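Local coordinates for macrolide export ATP-binding/permease protein MacB (Actinobacillus actinomycetemcomitans, PDB 3FTJ) that probably exports macrolides as the ABC-type inner-membrane component of the tripartite MacAB-TdeA efflux system, here represented by its periplasmic region, at residues A[92-97]-A[106-111]; A[59-64]-A[129-134]; A[101-106]-A[159-164]. All blocks are in the same frame, centred on the assembly; numbering follows the deposited sequence.

Contact 1 of 3, residues A[92-97]-A[106-111]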
loop_
_atom_site.group_PDB
_atom_site.type_symbol
_atom_site.label_atom_id
_atom_site.label_comp_id
_atom_site.label_asym_id
_atom_site.label_seq_id
_atom_site.Cartn_x
_atom_site.Cartn_y
_atom_site.Cartn_z
ATOM N N GLY A 92 -6.803 -17.298 -8.874
ATOM C CA GLY A 92 -6.896 -16.333 -9.959
ATOM C C GLY A 92 -5.556 -15.706 -10.295
ATOM O O GLY A 92 -4.564 -16.412 -10.478
ATOM N N ARG A 93 -5.521 -14.381 -10.385
ATOM C CA ARG A 93 -4.292 -13.671 -10.723
ATOM C C ARG A 93 -4.151 -12.364 -9.932
ATOM O O ARG A 93 -5.114 -11.884 -9.329
ATOM C CB ARG A 93 -4.245 -13.367 -12.219
ATOM C CG ARG A 93 -5.149 -12.209 -12.644
ATOM C CD ARG A 93 -5.034 -11.920 -14.130
ATOM N NE ARG A 93 -5.910 -10.836 -14.581
ATOM C CZ ARG A 93 -5.611 -9.540 -14.508
ATOM N NH1 ARG A 93 -4.458 -9.152 -13.978
ATOM N NH2 ARG A 93 -6.469 -8.628 -14.957
ATOM N N LEU A 94 -2.945 -11.801 -9.944
ATOM C CA LEU A 94 -2.668 -10.510 -9.324
ATOM C C LEU A 94 -2.719 -9.401 -10.372
ATOM O O LEU A 94 -2.863 -9.675 -11.569
ATOM C CB LEU A 94 -1.285 -10.511 -8.663
ATOM C CG LEU A 94 -1.009 -11.541 -7.567
ATOM C CD1 LEU A 94 0.383 -11.324 -6.992
ATOM C CD2 LEU A 94 -2.060 -11.465 -6.471
ATOM N N LEU A 95 -2.595 -8.152 -9.924
ATOM C CA LEU A 95 -2.555 -7.022 -10.846
ATOM C C LEU A 95 -1.319 -7.117 -11.716
ATOM O O LEU A 95 -0.285 -7.641 -11.284
ATOM C CB LEU A 95 -2.519 -5.681 -10.108
ATOM C CG LEU A 95 -3.727 -5.151 -9.332
ATOM C CD1 LEU A 95 -4.992 -5.188 -10.177
ATOM C CD2 LEU A 95 -3.916 -5.939 -8.080
ATOM N N THR A 96 -1.437 -6.587 -12.931
ATOM C CA THR A 96 -0.331 -6.503 -13.872
ATOM C C THR A 96 -0.042 -5.044 -14.206
ATOM O O THR A 96 -0.808 -4.142 -13.846
ATOM C CB THR A 96 -0.665 -7.219 -15.193
ATOM O OG1 THR A 96 -1.848 -6.645 -15.760
ATOM C CG2 THR A 96 -0.887 -8.702 -14.966
ATOM N N GLU A 97 1.063 -4.813 -14.907
ATOM C CA GLU A 97 1.411 -3.472 -15.354
ATOM C C GLU A 97 0.320 -2.935 -16.267
ATOM O O GLU A 97 0.054 -1.729 -16.299
ATOM C CB GLU A 97 2.759 -3.488 -16.078
ATOM C CG GLU A 97 3.134 -2.178 -16.744
ATOM C CD GLU A 97 4.420 -2.292 -17.550
ATOM O OE1 GLU A 97 5.405 -2.843 -17.019
ATOM O OE2 GLU A 97 4.447 -1.832 -18.712
ATOM N N VAL A 106 -10.448 -3.621 -11.773
ATOM C CA VAL A 106 -10.311 -4.993 -11.320
ATOM C C VAL A 106 -9.898 -4.961 -9.867
ATOM O O VAL A 106 -9.260 -4.010 -9.416
ATOM C CB VAL A 106 -9.249 -5.777 -12.138
ATOM C CG1 VAL A 106 -9.704 -5.949 -13.597
ATOM C CG2 VAL A 106 -7.899 -5.082 -12.070
ATOM N N VAL A 107 -10.260 -5.997 -9.128
ATOM C CA VAL A 107 -9.927 -6.024 -7.723
ATOM C C VAL A 107 -9.371 -7.372 -7.305
ATOM O O VAL A 107 -9.767 -8.421 -7.828
ATOM C CB VAL A 107 -11.154 -5.612 -6.852
ATOM C CG1 VAL A 107 -12.318 -6.552 -7.069
ATOM C CG2 VAL A 107 -10.766 -5.567 -5.397
ATOM N N VAL A 108 -8.423 -7.337 -6.379
ATOM C CA VAL A 108 -7.910 -8.552 -5.764
ATOM C C VAL A 108 -8.425 -8.615 -4.326
ATOM O O VAL A 108 -8.262 -7.667 -3.563
ATOM C CB VAL A 108 -6.363 -8.602 -5.806
ATOM C CG1 VAL A 108 -5.839 -9.769 -4.991
ATOM C CG2 VAL A 108 -5.870 -8.689 -7.259
ATOM N N LEU A 109 -9.062 -9.725 -3.960
ATOM C CA LEU A 109 -9.650 -9.857 -2.634
ATOM C C LEU A 109 -8.691 -10.411 -1.585
ATOM O O LEU A 109 -7.782 -11.190 -1.874
ATOM C CB LEU A 109 -10.906 -10.723 -2.677
ATOM C CG LEU A 109 -12.059 -10.233 -3.546
ATOM C CD1 LEU A 109 -13.276 -11.114 -3.298
ATOM C CD2 LEU A 109 -12.377 -8.784 -3.242
ATOM N N ASP A 110 -8.920 -9.974 -0.357
ATOM C CA ASP A 110 -8.303 -10.539 0.828
ATOM C C ASP A 110 -8.938 -11.907 1.088
ATOM O O ASP A 110 -10.076 -12.155 0.695
ATOM C CB ASP A 110 -8.607 -9.596 1.991
ATOM C CG ASP A 110 -7.918 -9.977 3.250
ATOM O OD1 ASP A 110 -7.053 -9.196 3.706
ATOM O OD2 ASP A 110 -8.249 -11.054 3.791
ATOM N N GLU A 111 -8.204 -12.796 1.744
ATOM C CA GLU A 111 -8.727 -14.106 2.103
ATOM C C GLU A 111 -10.040 -13.956 2.865
ATOM O O GLU A 111 -11.060 -14.561 2.517
ATOM C CB GLU A 111 -7.710 -14.847 2.971
ATOM C CG GLU A 111 -7.892 -16.340 3.023
ATOM C CD GLU A 111 -7.255 -17.038 1.840
ATOM O OE1 GLU A 111 -7.469 -16.574 0.699
ATOM O OE2 GLU A 111 -6.544 -18.049 2.051
#

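Contact 2 of 3, residues A[59-64]-A[129-134]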
loop_
_atom_site.group_PDB
_atom_site.type_symbol
_atom_site.label_atom_id
_atom_site.label_comp_id
_atom_site.label_asym_id
_atom_site.label_seq_id
_atom_site.Cartn_x
_atom_site.Cartn_y
_atom_site.Cartn_z
ATOM N N SER A 59 -12.749 3.982 2.447
ATOM C CA SER A 59 -13.592 3.023 3.146
ATOM C C SER A 59 -15.034 3.366 2.822
ATOM O O SER A 59 -15.470 4.495 3.041
ATOM C CB SER A 59 -13.343 3.129 4.645
ATOM O OG SER A 59 -14.198 2.273 5.365
ATOM N N GLY A 60 -15.773 2.411 2.276
ATOM C CA GLY A 60 -17.098 2.715 1.770
ATOM C C GLY A 60 -18.026 1.518 1.736
ATOM O O GLY A 60 -17.808 0.535 2.443
ATOM N N ILE A 61 -19.062 1.608 0.906
ATOM C CA ILE A 61 -20.091 0.584 0.852
ATOM C C ILE A 61 -19.887 -0.305 -0.354
ATOM O O ILE A 61 -19.800 0.176 -1.485
ATOM C CB ILE A 61 -21.513 1.204 0.831
ATOM C CG1 ILE A 61 -21.870 1.762 2.206
ATOM C CG2 ILE A 61 -22.552 0.158 0.475
ATOM C CD1 ILE A 61 -21.032 2.922 2.638
ATOM N N LEU A 62 -19.792 -1.605 -0.101
ATOM C CA LEU A 62 -19.566 -2.584 -1.156
ATOM C C LEU A 62 -20.830 -3.398 -1.370
ATOM O O LEU A 62 -21.295 -4.083 -0.454
ATOM C CB LEU A 62 -18.430 -3.527 -0.751
ATOM C CG LEU A 62 -17.697 -4.336 -1.823
ATOM C CD1 LEU A 62 -16.989 -5.518 -1.196
ATOM C CD2 LEU A 62 -18.650 -4.823 -2.869
ATOM N N VAL A 63 -21.385 -3.327 -2.574
ATOM C CA VAL A 63 -22.520 -4.171 -2.937
ATOM C C VAL A 63 -22.035 -5.389 -3.729
ATOM O O VAL A 63 -21.216 -5.270 -4.657
ATOM C CB VAL A 63 -23.568 -3.402 -3.769
ATOM C CG1 VAL A 63 -24.592 -4.370 -4.368
ATOM C CG2 VAL A 63 -24.244 -2.332 -2.928
ATOM N N VAL A 64 -22.514 -6.566 -3.339
ATOM C CA VAL A 64 -22.181 -7.791 -4.052
ATOM C C VAL A 64 -23.452 -8.591 -4.232
ATOM O O VAL A 64 -24.011 -9.107 -3.262
ATOM C CB VAL A 64 -21.186 -8.643 -3.278
ATOM C CG1 VAL A 64 -20.760 -9.856 -4.119
ATOM C CG2 VAL A 64 -19.977 -7.798 -2.858
ATOM N N ILE A 129 -19.326 -3.839 -6.266
ATOM C CA ILE A 129 -19.565 -2.425 -6.499
ATOM C C ILE A 129 -19.168 -1.605 -5.280
ATOM O O ILE A 129 -19.770 -1.726 -4.208
ATOM C CB ILE A 129 -21.047 -2.165 -6.839
ATOM C CG1 ILE A 129 -21.480 -3.029 -8.018
ATOM C CG2 ILE A 129 -21.279 -0.704 -7.150
ATOM C CD1 ILE A 129 -22.892 -2.742 -8.478
ATOM N N PHE A 130 -18.144 -0.776 -5.444
ATOM C CA PHE A 130 -17.690 0.100 -4.370
ATOM C C PHE A 130 -18.182 1.535 -4.602
ATOM O O PHE A 130 -17.871 2.157 -5.626
ATOM C CB PHE A 130 -16.166 0.055 -4.260
ATOM C CG PHE A 130 -15.615 0.854 -3.110
ATOM C CD1 PHE A 130 -15.485 0.289 -1.856
ATOM C CD2 PHE A 130 -15.237 2.170 -3.288
ATOM C CE1 PHE A 130 -14.982 1.025 -0.803
ATOM C CE2 PHE A 130 -14.734 2.910 -2.235
ATOM C CZ PHE A 130 -14.605 2.331 -0.995
ATOM N N ASN A 131 -18.960 2.055 -3.652
ATOM C CA ASN A 131 -19.548 3.389 -3.792
ATOM C C ASN A 131 -20.063 3.647 -5.211
ATOM O O ASN A 131 -19.760 4.684 -5.822
ATOM C CB ASN A 131 -18.552 4.477 -3.367
ATOM C CG ASN A 131 -18.468 4.636 -1.849
ATOM O OD1 ASN A 131 -17.692 5.446 -1.343
ATOM N ND2 ASN A 131 -19.274 3.868 -1.120
ATOM N N LYS A 132 -20.817 2.675 -5.728
ATOM C CA LYS A 132 -21.483 2.762 -7.032
ATOM C C LYS A 132 -20.611 2.389 -8.242
ATOM O O LYS A 132 -21.114 2.295 -9.356
ATOM C CB LYS A 132 -22.108 4.143 -7.241
ATOM C CG LYS A 132 -23.187 4.483 -6.228
ATOM C CD LYS A 132 -23.704 5.889 -6.453
ATOM C CE LYS A 132 -24.517 5.976 -7.724
ATOM N NZ LYS A 132 -25.108 7.333 -7.874
ATOM N N ARG A 133 -19.318 2.177 -8.019
ATOM C CA ARG A 133 -18.398 1.859 -9.109
ATOM C C ARG A 133 -18.107 0.356 -9.167
ATOM O O ARG A 133 -17.619 -0.216 -8.199
ATOM C CB ARG A 133 -17.101 2.656 -8.938
ATOM C CG ARG A 133 -15.956 2.192 -9.825
ATOM C CD ARG A 133 -16.020 2.845 -11.177
ATOM N NE ARG A 133 -16.014 4.300 -11.056
ATOM C CZ ARG A 133 -16.050 5.130 -12.092
ATOM N NH1 ARG A 133 -16.090 4.645 -13.326
ATOM N NH2 ARG A 133 -16.043 6.439 -11.899
ATOM N N PRO A 134 -18.412 -0.290 -10.305
ATOM C CA PRO A 134 -18.218 -1.736 -10.446
ATOM C C PRO A 134 -16.773 -2.156 -10.722
ATOM O O PRO A 134 -16.127 -1.595 -11.605
ATOM C CB PRO A 134 -19.105 -2.062 -11.651
ATOM C CG PRO A 134 -18.948 -0.870 -12.501
ATOM C CD PRO A 134 -19.112 0.256 -11.479
#

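Contact 3 of 3, residues A[101-106]-A[159-164]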
loop_
_atom_site.group_PDB
_atom_site.type_symbol
_atom_site.label_atom_id
_atom_site.label_comp_id
_atom_site.label_asym_id
_atom_site.label_seq_id
_atom_site.Cartn_x
_atom_site.Cartn_y
_atom_site.Cartn_z
ATOM N N ASP A 101 -1.543 0.562 -16.036
ATOM C CA ASP A 101 -1.482 1.461 -17.188
ATOM C C ASP A 101 -2.858 1.834 -17.754
ATOM O O ASP A 101 -3.071 2.967 -18.188
ATOM C CB ASP A 101 -0.633 0.840 -18.301
ATOM C CG ASP A 101 0.862 1.007 -18.069
ATOM O OD1 ASP A 101 1.277 2.066 -17.556
ATOM O OD2 ASP A 101 1.623 0.078 -18.406
ATOM N N GLN A 102 -3.780 0.876 -17.764
ATOM C CA GLN A 102 -5.100 1.096 -18.348
ATOM C C GLN A 102 -6.150 1.446 -17.283
ATOM O O GLN A 102 -7.328 1.588 -17.589
ATOM C CB GLN A 102 -5.549 -0.138 -19.139
ATOM C CG GLN A 102 -4.591 -0.539 -20.253
ATOM C CD GLN A 102 -4.405 0.567 -21.277
ATOM O OE1 GLN A 102 -5.352 0.960 -21.959
ATOM N NE2 GLN A 102 -3.183 1.076 -21.389
ATOM N N SER A 103 -5.718 1.592 -16.035
ATOM C CA SER A 103 -6.647 1.925 -14.960
ATOM C C SER A 103 -7.866 1.003 -15.003
ATOM O O SER A 103 -9.001 1.466 -15.021
ATOM C CB SER A 103 -7.095 3.387 -15.077
ATOM O OG SER A 103 -5.996 4.270 -14.883
ATOM N N ASN A 104 -7.619 -0.301 -15.029
ATOM C CA ASN A 104 -8.693 -1.282 -15.104
ATOM C C ASN A 104 -9.431 -1.384 -13.777
ATOM O O ASN A 104 -8.814 -1.354 -12.703
ATOM C CB ASN A 104 -8.146 -2.661 -15.490
ATOM C CG ASN A 104 -7.855 -2.789 -16.979
ATOM O OD1 ASN A 104 -7.157 -3.707 -17.407
ATOM N ND2 ASN A 104 -8.382 -1.868 -17.769
ATOM N N GLN A 105 -10.753 -1.511 -13.855
ATOM C CA GLN A 105 -11.569 -1.696 -12.661
ATOM C C GLN A 105 -11.582 -3.166 -12.285
ATOM O O GLN A 105 -12.566 -3.881 -12.491
ATOM C CB GLN A 105 -12.980 -1.155 -12.876
ATOM C CG GLN A 105 -13.001 0.363 -12.965
ATOM C CD GLN A 105 -14.278 0.914 -13.583
ATOM O OE1 GLN A 105 -14.243 1.904 -14.302
ATOM N NE2 GLN A 105 -15.407 0.273 -13.305
ATOM N N VAL A 106 -10.448 -3.621 -11.773
ATOM C CA VAL A 106 -10.311 -4.993 -11.320
ATOM C C VAL A 106 -9.898 -4.961 -9.867
ATOM O O VAL A 106 -9.260 -4.010 -9.416
ATOM C CB VAL A 106 -9.249 -5.777 -12.138
ATOM C CG1 VAL A 106 -9.704 -5.949 -13.597
ATOM C CG2 VAL A 106 -7.899 -5.082 -12.070
ATOM N N PRO A 159 -5.658 -1.199 -8.724
ATOM C CA PRO A 159 -4.505 -0.370 -9.102
ATOM C C PRO A 159 -4.649 1.048 -8.579
ATOM O O PRO A 159 -5.756 1.602 -8.634
ATOM C CB PRO A 159 -4.565 -0.363 -10.637
ATOM C CG PRO A 159 -5.332 -1.605 -10.998
ATOM C CD PRO A 159 -6.353 -1.749 -9.901
ATOM N N TYR A 160 -3.557 1.628 -8.083
ATOM C CA TYR A 160 -3.575 3.007 -7.591
ATOM C C TYR A 160 -4.153 3.954 -8.638
ATOM O O TYR A 160 -4.835 4.920 -8.295
ATOM C CB TYR A 160 -2.175 3.483 -7.164
ATOM C CG TYR A 160 -1.176 3.659 -8.306
ATOM C CD1 TYR A 160 -1.209 4.780 -9.121
ATOM C CD2 TYR A 160 -0.205 2.692 -8.565
ATOM C CE1 TYR A 160 -0.299 4.939 -10.179
ATOM C CE2 TYR A 160 0.710 2.838 -9.611
ATOM C CZ TYR A 160 0.654 3.966 -10.416
ATOM O OH TYR A 160 1.556 4.125 -11.449
ATOM N N SER A 161 -3.878 3.673 -9.911
ATOM C CA SER A 161 -4.332 4.525 -11.008
ATOM C C SER A 161 -5.857 4.517 -11.130
ATOM O O SER A 161 -6.490 5.568 -11.260
ATOM C CB SER A 161 -3.687 4.078 -12.322
ATOM O OG SER A 161 -3.864 2.683 -12.517
ATOM N N THR A 162 -6.438 3.325 -11.086
ATOM C CA THR A 162 -7.891 3.159 -11.107
ATOM C C THR A 162 -8.573 3.881 -9.953
ATOM O O THR A 162 -9.587 4.552 -10.136
ATOM C CB THR A 162 -8.264 1.680 -11.015
ATOM O OG1 THR A 162 -7.491 0.944 -11.969
ATOM C CG2 THR A 162 -9.748 1.479 -11.304
ATOM N N VAL A 163 -8.006 3.749 -8.762
ATOM C CA VAL A 163 -8.601 4.340 -7.574
ATOM C C VAL A 163 -8.495 5.865 -7.599
ATOM O O VAL A 163 -9.446 6.567 -7.272
ATOM C CB VAL A 163 -7.979 3.751 -6.296
ATOM C CG1 VAL A 163 -8.451 4.498 -5.070
ATOM C CG2 VAL A 163 -8.357 2.303 -6.191
ATOM N N LEU A 164 -7.344 6.371 -8.018
ATOM C CA LEU A 164 -7.135 7.804 -8.113
ATOM C C LEU A 164 -8.012 8.379 -9.219
ATOM O O LEU A 164 -8.684 9.377 -9.026
ATOM C CB LEU A 164 -5.660 8.118 -8.402
ATOM C CG LEU A 164 -4.661 7.894 -7.262
ATOM C CD1 LEU A 164 -3.240 7.986 -7.776
ATOM C CD2 LEU A 164 -4.898 8.897 -6.124
#

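Contact 1 of 3, residues A[92-97]-A[106-111]
NH1 of Arg93 is the best-held polar atom here, gripped twice from its own side of the contact: by a salt bridge to OD2 of Asp99 in the following helix, and by a weak bond to the carbonyl O of Leu94, 2.9 Å away and bent to 122° at the hydrogen. To get there the side chain runs extended through CD and then turns about the CD-NE bond (chi4 84°). Toward the strand the side-chain packing is mainly apolar. Leu95, with CG anti to its carbonyl carbon, forks over strand 106-110: CD1 lies 3.5 Å from CG2 of Val106, while CD2 lies 3.5 Å from CG2 of Val108, both tight for methyl pairs. It slides antiparallel past Val106 and crosses Val108 obliquely. Val108 CG2 also sits 3.9 Å from the carbonyl O of Arg93, and its CG1 meets CD2 of Leu94 more loosely at 4.4 Å. Phe82 of helix 81-85 packs on Leu94, Leu95 and Val108, and Pro159 backs Leu95. The loop before helix 97-102 is thus laid on one face of the strand by branched methyls, with the arginine charge probably balanced by Asp99 and the valine side chains meeting the loop through methyl groups.

Contact 2 of 3, residues A[59-64]-A[129-134]
Ser59 opens the approach with its backbone, its C lying 4.0 Å from CZ of Phe130. At Gly60 the ring end comes closer: CE1 of Phe130 is 3.5 Å from the glycine N, and Gly60, having no side chain, lets the ring lie close against its backbone. The phenyl group reaches this place with CG anti to its backbone N (chi1 -176°), and Leu74 of strand 67-77 also packs on it. Ile61 turns its carbonyl O inward to accept the N-H of Asn131 at 3.0 Å, in the carbonyl plane and nearly straight (165°); CA of Phe130 adds a C-H...O contact to the same oxygen. Leu62 forms the non-hydrogen-bonded antiparallel pair with Phe130, and its CA approaches the O of Ile129 to 3.2 Å as a second C-H...O contact. Val63 pairs with Ile129 by two bonds, its N giving to Ile129 O at 2.8 Å and its O receiving Ile129 N at 2.9 Å, while the two CB atoms stand 4.2 Å apart on the face away from Leu62 and Phe130. Three in-plane backbone bonds therefore fix the register of strand 127-130, the first arm of a hairpin closed by a type I' turn from Phe130 to Arg133, against strand 49-64, and the Phe130 ring packs beside the Gly60 backbone.

Contact 3 of 3, residues A[101-106]-A[159-164]
Helix 97-102 ends in a Schellman motif, where Ser103 takes positive phi (49°) and turns the chain out of the helix toward strand 106-110. The exit passes close to the first turn of helix 160-168, whose N-cap position is Pro159; CA of Ser103 and CA of Thr162 are only 4.2 Å apart. Just beyond, Gln105 centres an inverse gamma turn, and Val106 N makes a weak bond back to the O of Asn104. That same oxygen accepts the hydroxyl of Thr162, OG1 giving to Asn104 O at 2.8 Å. The hydroxyl approaches from above the carbonyl plane, 53° out of it, so it does not lie along a lone pair. With OG1 anti to its own carbonyl carbon (chi1 -49°), Thr162 also presents CG2, anti to the backbone N, to CG of Gln105 at 3.8 Å; the two side chains cross at about a right angle. Beside them Ser103 OG rests 3.5 Å from CB of Ser161, but its bond is to Asn165. Pro159 brings its ring up to the chain leaving the turn, CD lying 3.7 Å from the O of Val106; that oxygen is hydrogen-bonded to Ser158 OG. NE2 of Gln105 is hydrogen-bonded to Pro134 O, and its OE1 makes a weak bond with Arg133. The contact joins the end of one helix to the start of another: small hydroxyl side chains lie where the backbones come close, consistent with the short approach, and the hydroxyls of Thr162 and Ser161 bond the carbonyls of Asn104 and Val100.

Overall arrangement
All three contacts belong to the MacB-like periplasmic core domain. Contacts 1 and 3 are the closest pair, with centres about 12 Å apart; they share Val106 and touch where CD1 of Leu95 lies 3.7 Å from CG of Pro159, so apolar packing runs from one into the other. Contact 2 connects to contact 3 through polar atoms: NE2 of Gln105 is 2.6 Å from O of Pro134, a probable hydrogen bond, although the centres of the two contacts are about 15 Å apart. Contacts 1 and 2 do not touch, their centres about 17 Å apart, but neighbouring strands 106-110 and 133-141 carry them on one sheet. Along the chain, 59-64 with 129-134 encloses contact 1, whereas contact 3 crosses both others.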